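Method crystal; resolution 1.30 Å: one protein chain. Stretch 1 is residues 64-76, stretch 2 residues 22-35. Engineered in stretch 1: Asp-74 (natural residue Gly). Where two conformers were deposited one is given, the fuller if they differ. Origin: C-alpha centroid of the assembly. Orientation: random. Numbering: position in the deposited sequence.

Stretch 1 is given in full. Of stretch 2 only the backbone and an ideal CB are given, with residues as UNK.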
# COMPACT_ATOMS: atom_id res chain seq x y z
N GLU A 64 23.94 3.21 6.19
CA GLU A 64 24.69 4.38 5.80
C GLU A 64 24.82 4.51 4.30
O GLU A 64 24.78 5.63 3.79
CB GLU A 64 26.05 4.37 6.46
CG GLU A 64 26.00 4.50 7.97
CD GLU A 64 25.26 5.75 8.39
OE1 GLU A 64 25.55 6.80 7.81
OE2 GLU A 64 24.36 5.67 9.26
N THR A 65 24.95 3.40 3.60
CA THR A 65 25.02 3.42 2.16
C THR A 65 23.73 4.02 1.55
O THR A 65 23.75 4.87 0.66
CB THR A 65 25.26 2.01 1.61
OG1 THR A 65 26.53 1.54 2.10
CG2 THR A 65 25.25 1.96 0.09
N ILE A 66 22.59 3.56 2.05
CA ILE A 66 21.32 4.06 1.59
C ILE A 66 21.09 5.50 2.01
O ILE A 66 20.64 6.34 1.21
CB ILE A 66 20.18 3.11 2.01
CG1 ILE A 66 20.38 1.76 1.28
CG2 ILE A 66 18.82 3.77 1.77
CD1 ILE A 66 19.60 0.62 1.84
N ARG A 67 21.44 5.84 3.24
CA ARG A 67 21.33 7.23 3.71
C ARG A 67 22.14 8.15 2.80
O ARG A 67 21.69 9.26 2.50
CB ARG A 67 21.77 7.39 5.15
CG ARG A 67 20.77 6.87 6.15
CD ARG A 67 21.33 6.86 7.56
NE ARG A 67 20.30 6.56 8.52
CZ ARG A 67 20.46 5.98 9.70
NH1 ARG A 67 21.66 5.55 10.09
NH2 ARG A 67 19.41 5.77 10.47
N LYS A 68 23.35 7.73 2.41
CA LYS A 68 24.20 8.54 1.53
C LYS A 68 23.49 8.82 0.21
O LYS A 68 23.53 9.93 -0.34
CB LYS A 68 25.55 7.82 1.27
CG LYS A 68 26.58 8.60 0.44
CD LYS A 68 28.00 8.04 0.56
CE LYS A 68 28.23 6.68 -0.13
NZ LYS A 68 29.65 6.20 0.02
N ALA A 69 22.89 7.79 -0.36
CA ALA A 69 22.20 7.90 -1.63
C ALA A 69 21.01 8.84 -1.54
O ALA A 69 20.77 9.64 -2.43
CB ALA A 69 21.79 6.54 -2.13
N PHE A 70 20.26 8.78 -0.43
CA PHE A 70 19.13 9.66 -0.23
C PHE A 70 19.63 11.08 -0.02
O PHE A 70 19.04 12.04 -0.54
CB PHE A 70 18.29 9.19 0.97
CG PHE A 70 17.24 8.17 0.61
CD1 PHE A 70 17.58 6.95 0.02
CD2 PHE A 70 15.92 8.47 0.77
CE1 PHE A 70 16.61 6.03 -0.36
CE2 PHE A 70 14.94 7.56 0.38
CZ PHE A 70 15.28 6.34 -0.20
N ALA A 71 20.65 11.27 0.80
CA ALA A 71 21.18 12.62 1.10
C ALA A 71 21.66 13.30 -0.18
O ALA A 71 21.50 14.52 -0.30
CB ALA A 71 22.31 12.51 2.09
N ALA A 72 22.20 12.56 -1.13
CA ALA A 72 22.66 13.12 -2.41
C ALA A 72 21.54 13.75 -3.19
O ALA A 72 21.77 14.57 -4.06
CB ALA A 72 23.37 12.03 -3.23
N GLU A 73 20.31 13.34 -2.91
CA GLU A 73 19.10 13.87 -3.55
C GLU A 73 18.34 14.81 -2.62
O GLU A 73 17.21 15.22 -2.93
CB GLU A 73 18.14 12.71 -3.90
CG GLU A 73 18.66 11.63 -4.81
CD GLU A 73 19.06 12.11 -6.19
OE1 GLU A 73 18.58 13.19 -6.63
OE2 GLU A 73 19.83 11.38 -6.86
N ASP A 74 18.90 15.15 -1.45
CA ASP A 74 18.20 15.96 -0.43
C ASP A 74 16.89 15.32 0.03
O ASP A 74 15.94 15.99 0.38
CB ASP A 74 17.96 17.42 -0.91
CG ASP A 74 19.10 18.36 -0.58
OD1 ASP A 74 19.72 18.23 0.50
OD2 ASP A 74 19.41 19.20 -1.45
N ARG A 75 16.87 13.98 0.04
CA ARG A 75 15.70 13.24 0.45
C ARG A 75 15.87 12.59 1.82
O ARG A 75 16.96 12.13 2.18
CB ARG A 75 15.35 12.20 -0.57
CG ARG A 75 14.88 12.84 -1.85
CD ARG A 75 14.51 11.83 -2.88
NE ARG A 75 14.34 12.46 -4.19
CZ ARG A 75 14.17 11.77 -5.29
NH1 ARG A 75 14.06 10.44 -5.24
NH2 ARG A 75 14.10 12.39 -6.45
N TRP A 76 14.76 12.54 2.53
CA TRP A 76 14.71 11.91 3.84
C TRP A 76 14.32 10.45 3.74
O TRP A 76 13.41 10.09 3.00
CB TRP A 76 13.71 12.69 4.68
CG TRP A 76 13.41 12.12 6.03
CD1 TRP A 76 14.14 12.26 7.17
CD2 TRP A 76 12.27 11.32 6.38
NE1 TRP A 76 13.53 11.61 8.21
CE2 TRP A 76 12.39 11.03 7.78
CE3 TRP A 76 11.17 10.82 5.70
CZ2 TRP A 76 11.46 10.26 8.47
CZ3 TRP A 76 10.21 10.11 6.40
CH2 TRP A 76 10.35 9.84 7.77
N UNK A 22 11.44 2.98 -9.79
CA UNK A 22 12.44 3.51 -8.87
C UNK A 22 13.80 2.90 -9.09
O UNK A 22 13.92 1.71 -9.40
CB UNK A 22 12.00 3.28 -7.42
N UNK A 23 14.82 3.75 -8.93
CA UNK A 23 16.20 3.30 -8.98
C UNK A 23 16.55 2.59 -7.68
O UNK A 23 16.15 3.03 -6.60
CB UNK A 23 17.15 4.47 -9.23
N UNK A 24 17.31 1.52 -7.80
CA UNK A 24 17.68 0.70 -6.65
C UNK A 24 19.08 0.99 -6.16
O UNK A 24 20.02 1.11 -6.95
CB UNK A 24 17.56 -0.78 -7.00
N UNK A 25 19.20 1.05 -4.84
CA UNK A 25 20.50 1.07 -4.14
C UNK A 25 20.51 -0.15 -3.20
O UNK A 25 19.98 -0.11 -2.08
CB UNK A 25 20.71 2.37 -3.37
N UNK A 26 20.97 -1.27 -3.72
CA UNK A 26 20.98 -2.51 -2.94
C UNK A 26 22.20 -2.51 -2.03
O UNK A 26 23.33 -2.27 -2.45
CB UNK A 26 20.98 -3.74 -3.85
N UNK A 27 22.00 -2.78 -0.75
CA UNK A 27 23.11 -2.84 0.22
C UNK A 27 22.76 -3.95 1.21
O UNK A 27 22.00 -3.72 2.16
CB UNK A 27 23.33 -1.50 0.93
N UNK A 28 23.31 -5.13 0.98
CA UNK A 28 23.06 -6.23 1.90
C UNK A 28 21.58 -6.53 2.04
O UNK A 28 20.92 -6.75 1.04
CB UNK A 28 23.66 -5.91 3.27
N UNK A 29 21.05 -6.52 3.27
CA UNK A 29 19.67 -6.89 3.41
C UNK A 29 18.68 -5.79 3.14
O UNK A 29 17.49 -6.02 3.29
CB UNK A 29 19.44 -7.43 4.82
N UNK A 30 19.15 -4.61 2.73
CA UNK A 30 18.24 -3.48 2.48
C UNK A 30 18.36 -3.04 1.02
O UNK A 30 19.43 -3.17 0.41
CB UNK A 30 18.55 -2.31 3.42
N UNK A 31 17.28 -2.46 0.51
CA UNK A 31 17.35 -1.80 -0.79
C UNK A 31 16.66 -0.45 -0.68
O UNK A 31 15.51 -0.34 -0.24
CB UNK A 31 16.71 -2.66 -1.89
N UNK A 32 17.41 0.58 -1.05
CA UNK A 32 16.84 1.92 -1.16
C UNK A 32 16.24 2.11 -2.54
O UNK A 32 16.79 1.65 -3.53
CB UNK A 32 17.90 2.99 -0.88
N UNK A 33 15.11 2.75 -2.59
CA UNK A 33 14.32 2.90 -3.82
C UNK A 33 14.04 4.39 -4.01
O UNK A 33 13.35 5.02 -3.22
CB UNK A 33 13.02 2.10 -3.76
N UNK A 34 14.61 4.95 -5.08
CA UNK A 34 14.57 6.41 -5.33
C UNK A 34 13.73 6.68 -6.59
O UNK A 34 14.05 6.22 -7.69
CB UNK A 34 15.98 6.98 -5.49
N UNK A 35 12.68 7.46 -6.42
CA UNK A 35 11.80 7.85 -7.51
C UNK A 35 12.39 9.03 -8.25
O UNK A 35 13.24 9.74 -7.72
CB UNK A 35 10.40 8.19 -6.99

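Stretch 2 is a hairpin, and the helix of stretch 1 lies along one face of it, nearly parallel to the second strand and nearly antiparallel to the first. In each strand alternate positions carry the main contacts with stretch 1, the helix or the loop after it; the backbone at 35 adds one more.

Position 22 has nothing of stretch 1 near its CB, so the choice is open; it is Arg-22.

At position 23 the CB points toward stretch 1 but starts well short of it. Only a long side chain could arrive, and the carboxylate of Glu-73 and the free carbonyl of Ala-69 reward a donor, preferably a cation. Lysine or arginine would suit. Arg-23 forms a long salt bridge, NH2 to Glu-73 OE2 at 3.6 Å. A water bridges the same groups: it accepts from Arg-23 NH2 at 2.9 Å and donates to Ala-69 O at 2.8 Å, with a weak bond to Glu-73 OE2.

Position 24 is out of reach, and many residues would do; it is Gln-24.

The CB at position 25 faces the helix, 4.5 Å from Ala-69 CB and 4.7 Å from Ile-66 CG1. The surface is apolar and the space modest, which favors valine, isoleucine or perhaps threonine. Val-25 fits with chi1 t: CG2 packs on Ala-69 CB at 3.9 Å, and CG1 lies 4.2 Å from Thr-65 CG2.

Position 26 points away and is undemanding; it holds Val-26.

At position 27 the ideal CB is already 4.0 Å from Thr-65 CG2 and 4.4 Å from Ile-66 CD1. A small residue suffices, and Ala-27 makes these contacts with its methyl alone.

Positions 28 and 29 are the corners of a type II' turn, beyond the helix's reach. A phi of 58° favors glycine at the first, and Gly-28 is there; a phi of -83° at the second admits proline, and Pro-29 follows.

Position 30 brings its CB tightly against Ile-66 CD1, so apolar character is wanted, with any bulk directed past that methyl. Leu-30 complies: its CB touches Ile-66 CD1 at 3.4 Å.

Position 31 points away; Val-31 occupies it.

Position 32 is the strictest. An ideal CB would sit 2.9 Å from Ile-66 CG2, a clash, and 3.3 Å from Phe-70 CE1. Only glycine fits without adjustment. Gly-32, with no CB, leaves room for both atoms, and its CA lies at the edge of the Phe-70 ring.

Position 33 points away again, and it is Leu-33.

At position 34 the CB leaves sideways, with Phe-70, Ala-69, Glu-73 and Arg-75 around the space ahead. A medium-sized apolar chain, such as leucine or methionine, would fill it. Leu-34 sets CD2 over the Phe-70 face, 3.6 Å from the ring centroid, a CH-pi contact, and CD1 4.2 Å from Ala-69 CB.

Position 35 offers mainly its carbonyl, which any residue supplies. His-35 O accepts from Arg-75 NH1 at 2.7 Å, and weakly from NH2.

Stretch 2, residues 22-35: RRQVVAGPLVGLLH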
# COMPACT_ATOMS: atom_id res chain seq x y z
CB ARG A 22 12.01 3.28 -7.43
CG ARG A 22 10.73 4.02 -7.05
CD ARG A 22 10.11 3.55 -5.80
NE ARG A 22 8.89 4.22 -5.50
CZ ARG A 22 7.70 3.94 -5.99
NH1 ARG A 22 7.55 3.02 -6.91
NH2 ARG A 22 6.65 4.64 -5.55
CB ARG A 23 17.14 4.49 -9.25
CG ARG A 23 18.61 4.14 -9.25
CD ARG A 23 19.43 5.30 -9.76
NE ARG A 23 19.37 6.46 -8.89
CZ ARG A 23 20.16 6.66 -7.84
NH1 ARG A 23 21.01 5.73 -7.46
NH2 ARG A 23 20.07 7.77 -7.13
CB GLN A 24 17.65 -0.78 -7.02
CG GLN A 24 16.30 -1.28 -7.44
CD GLN A 24 16.37 -2.69 -7.93
OE1 GLN A 24 16.92 -3.56 -7.26
NE2 GLN A 24 15.92 -2.90 -9.16
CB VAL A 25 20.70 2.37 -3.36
CG1 VAL A 25 22.02 2.33 -2.60
CG2 VAL A 25 20.61 3.55 -4.34
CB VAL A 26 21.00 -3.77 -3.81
CG1 VAL A 26 21.09 -5.04 -2.93
CG2 VAL A 26 19.76 -3.81 -4.71
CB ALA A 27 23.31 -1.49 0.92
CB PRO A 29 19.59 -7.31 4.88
CG PRO A 29 20.58 -6.40 5.53
CD PRO A 29 21.71 -6.29 4.58
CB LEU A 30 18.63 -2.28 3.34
CG LEU A 30 18.64 -2.51 4.84
CD1 LEU A 30 19.17 -1.28 5.53
CD2 LEU A 30 17.27 -2.91 5.30
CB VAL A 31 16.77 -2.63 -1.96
CG1 VAL A 31 15.34 -3.09 -1.73
CG2 VAL A 31 16.96 -1.89 -3.29
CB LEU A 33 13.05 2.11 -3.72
CG LEU A 33 13.22 0.61 -3.52
CD1 LEU A 33 11.89 -0.03 -3.07
CD2 LEU A 33 13.80 -0.09 -4.76
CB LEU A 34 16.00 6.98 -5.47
CG LEU A 34 16.77 7.08 -4.15
CD1 LEU A 34 18.29 7.15 -4.30
CD2 LEU A 34 16.28 8.25 -3.30
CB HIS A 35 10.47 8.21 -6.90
CG HIS A 35 9.33 8.24 -7.85
ND1 HIS A 35 9.01 9.32 -8.64
CD2 HIS A 35 8.43 7.24 -8.16
CE1 HIS A 35 7.95 8.98 -9.40
NE2 HIS A 35 7.59 7.73 -9.11
O HOH W 1 21.57 9.21 -5.05
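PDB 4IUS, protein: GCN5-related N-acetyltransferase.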